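Local coordinates for protein N-ACETYLMURAMOYL-L-ALANINE AMIDASE CwlV (Paenibacillus polymyxa, PDB 1JWQ) that probably cleaves the amide bond between N-acetylmuramic acid and L-alanine in peptidoglycan, this piece being its zinc-binding catalytic domain, at residues V77-N82 against L141-L146. Residues are numbered along the deposited sequence; the frame is centred on the assembly and turned at random.
Sequences VSIHAN and LEVGYL. With ZN (zinc ion), chain B.
With CG anti to the carbonyl carbon in both His80 (chi1 -70°) and Glu142, and the glutamate chain bent at chi2 (-69°), the imidazole and carboxylate rise from the same face of two parallel strands. OE1 of Glu142 packs against CB of His80 at 3.4 Å, while His80 ND1 binds zinc at 2.2 Å. A zinc-bound water donates to Glu142 OE1 (2.7 Å) and to Ala81 O, linking the carboxylate to the metal. His80 NE2 makes a weak hydrogen bond to Ser78 OG, itself held by Asp7. Further along, Asn82 lies over one face of the Tyr145 ring, its CB 3.5 Å above the centroid in a CH-pi contact; the phenol hydroxyl is hydrogen-bonded to Glu93. An alanine in place of Tyr145 would probably uncover this flank of Asn82 and leave Glu93 without its phenol partner. Val77 CG1 meets Leu141 CD1 in an apolar contact. The backbones pair through Leu141 N to Ser78 O, His80 N to Leu141 O and Val143 N to His80 O; a beta bulge then shifts the register before Asn82 N reaches Gly144 O at 2.7 Å. His10, just past strand 2-8, and Glu26, starting helix 26-42, join His80 in the zinc site of this open alpha-beta-alpha amidase fold.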
loop_
_atom_site.group_PDB
_atom_site.type_symbol
_atom_site.label_atom_id
_atom_site.label_comp_id
_atom_site.label_asym_id
_atom_site.label_seq_id
_atom_site.Cartn_x
_atom_site.Cartn_y
_atom_site.Cartn_z
ATOM N N VAL A 77 -1.356 6.174 -2.269
ATOM C CA VAL A 77 -1.476 4.902 -1.573
ATOM C C VAL A 77 -0.089 4.387 -1.243
ATOM O O VAL A 77 0.733 4.174 -2.136
ATOM C CB VAL A 77 -2.188 3.835 -2.432
ATOM C CG1 VAL A 77 -2.273 2.518 -1.663
ATOM C CG2 VAL A 77 -3.588 4.311 -2.812
ATOM N N SER A 78 0.173 4.199 0.044
ATOM C CA SER A 78 1.459 3.676 0.479
ATOM C C SER A 78 1.220 2.218 0.854
ATOM O O SER A 78 0.294 1.909 1.602
ATOM C CB SER A 78 1.984 4.464 1.678
ATOM O OG SER A 78 3.313 4.073 1.977
ATOM N N ILE A 79 2.040 1.327 0.305
ATOM C CA ILE A 79 1.901 -0.099 0.554
ATOM C C ILE A 79 2.990 -0.606 1.491
ATOM O O ILE A 79 4.179 -0.383 1.267
ATOM C CB ILE A 79 1.941 -0.892 -0.768
ATOM C CG1 ILE A 79 0.804 -0.424 -1.685
ATOM C CG2 ILE A 79 1.800 -2.378 -0.481
ATOM C CD1 ILE A 79 0.786 -1.113 -3.049
ATOM N N HIS A 80 2.554 -1.284 2.544
ATOM C CA HIS A 80 3.449 -1.806 3.565
ATOM C C HIS A 80 3.039 -3.198 4.030
ATOM O O HIS A 80 1.982 -3.709 3.663
ATOM C CB HIS A 80 3.434 -0.872 4.780
ATOM C CG HIS A 80 4.100 0.446 4.544
ATOM N ND1 HIS A 80 5.354 0.741 5.029
ATOM C CD2 HIS A 80 3.684 1.550 3.879
ATOM C CE1 HIS A 80 5.685 1.970 4.678
ATOM N NE2 HIS A 80 4.688 2.484 3.978
ATOM N N ALA A 81 3.905 -3.801 4.839
ATOM C CA ALA A 81 3.662 -5.108 5.441
ATOM C C ALA A 81 3.958 -4.836 6.912
ATOM O O ALA A 81 4.894 -4.097 7.235
ATOM C CB ALA A 81 4.612 -6.156 4.880
ATOM N N ASN A 82 3.162 -5.432 7.791
ATOM C CA ASN A 82 3.265 -5.211 9.229
ATOM C C ASN A 82 4.190 -6.162 9.989
ATOM O O ASN A 82 4.659 -7.167 9.455
ATOM C CB ASN A 82 1.853 -5.292 9.820
ATOM C CG ASN A 82 1.576 -4.214 10.847
ATOM O OD1 ASN A 82 0.420 -3.855 11.077
ATOM N ND2 ASN A 82 2.623 -3.700 11.475
ATOM N N LEU A 141 -1.530 1.160 3.550
ATOM C CA LEU A 141 -2.032 -0.188 3.722
ATOM C C LEU A 141 -0.988 -1.107 4.331
ATOM O O LEU A 141 0.141 -1.165 3.861
ATOM C CB LEU A 141 -2.469 -0.750 2.365
ATOM C CG LEU A 141 -3.337 0.159 1.487
ATOM C CD1 LEU A 141 -3.627 -0.555 0.169
ATOM C CD2 LEU A 141 -4.634 0.508 2.206
ATOM N N GLU A 142 -1.367 -1.793 5.402
ATOM C CA GLU A 142 -0.487 -2.769 6.035
ATOM C C GLU A 142 -1.191 -4.055 5.621
ATOM O O GLU A 142 -2.153 -4.485 6.254
ATOM C CB GLU A 142 -0.488 -2.589 7.554
ATOM C CG GLU A 142 0.327 -1.385 8.027
ATOM C CD GLU A 142 1.822 -1.573 7.834
ATOM O OE1 GLU A 142 2.586 -0.609 8.072
ATOM O OE2 GLU A 142 2.240 -2.687 7.452
ATOM N N VAL A 143 -0.715 -4.646 4.530
ATOM C CA VAL A 143 -1.336 -5.836 3.961
ATOM C C VAL A 143 -1.471 -7.041 4.877
ATOM O O VAL A 143 -2.520 -7.675 4.911
ATOM C CB VAL A 143 -0.604 -6.267 2.675
ATOM C CG1 VAL A 143 -1.362 -7.404 2.001
ATOM C CG2 VAL A 143 -0.487 -5.075 1.726
ATOM N N GLY A 144 -0.408 -7.353 5.606
ATOM C CA GLY A 144 -0.430 -8.487 6.509
ATOM C C GLY A 144 0.808 -8.452 7.381
ATOM O O GLY A 144 1.651 -7.569 7.216
ATOM N N TYR A 145 0.930 -9.409 8.297
ATOM C CA TYR A 145 2.076 -9.459 9.207
ATOM C C TYR A 145 3.174 -10.412 8.769
ATOM O O TYR A 145 2.937 -11.602 8.579
ATOM C CB TYR A 145 1.607 -9.843 10.616
ATOM C CG TYR A 145 0.932 -8.709 11.340
ATOM C CD1 TYR A 145 1.593 -8.012 12.350
ATOM C CD2 TYR A 145 -0.354 -8.299 10.982
ATOM C CE1 TYR A 145 0.991 -6.928 12.989
ATOM C CE2 TYR A 145 -0.963 -7.217 11.606
ATOM C CZ TYR A 145 -0.287 -6.538 12.608
ATOM O OH TYR A 145 -0.897 -5.469 13.222
ATOM N N LEU A 146 4.381 -9.874 8.621
ATOM C CA LEU A 146 5.534 -10.665 8.219
ATOM C C LEU A 146 6.118 -11.389 9.426
ATOM O O LEU A 146 7.014 -12.217 9.286
ATOM C CB LEU A 146 6.606 -9.761 7.609
ATOM C CG LEU A 146 6.176 -9.031 6.334
ATOM C CD1 LEU A 146 7.326 -8.177 5.816
ATOM C CD2 LEU A 146 5.760 -10.054 5.285
HETATM ZN ZN ZN B . 6.467 -0.443 6.475
HETATM O O HOH W 1 5.231 -1.249 7.858
HETATM O O HOH W 2 6.450 1.248 7.965
#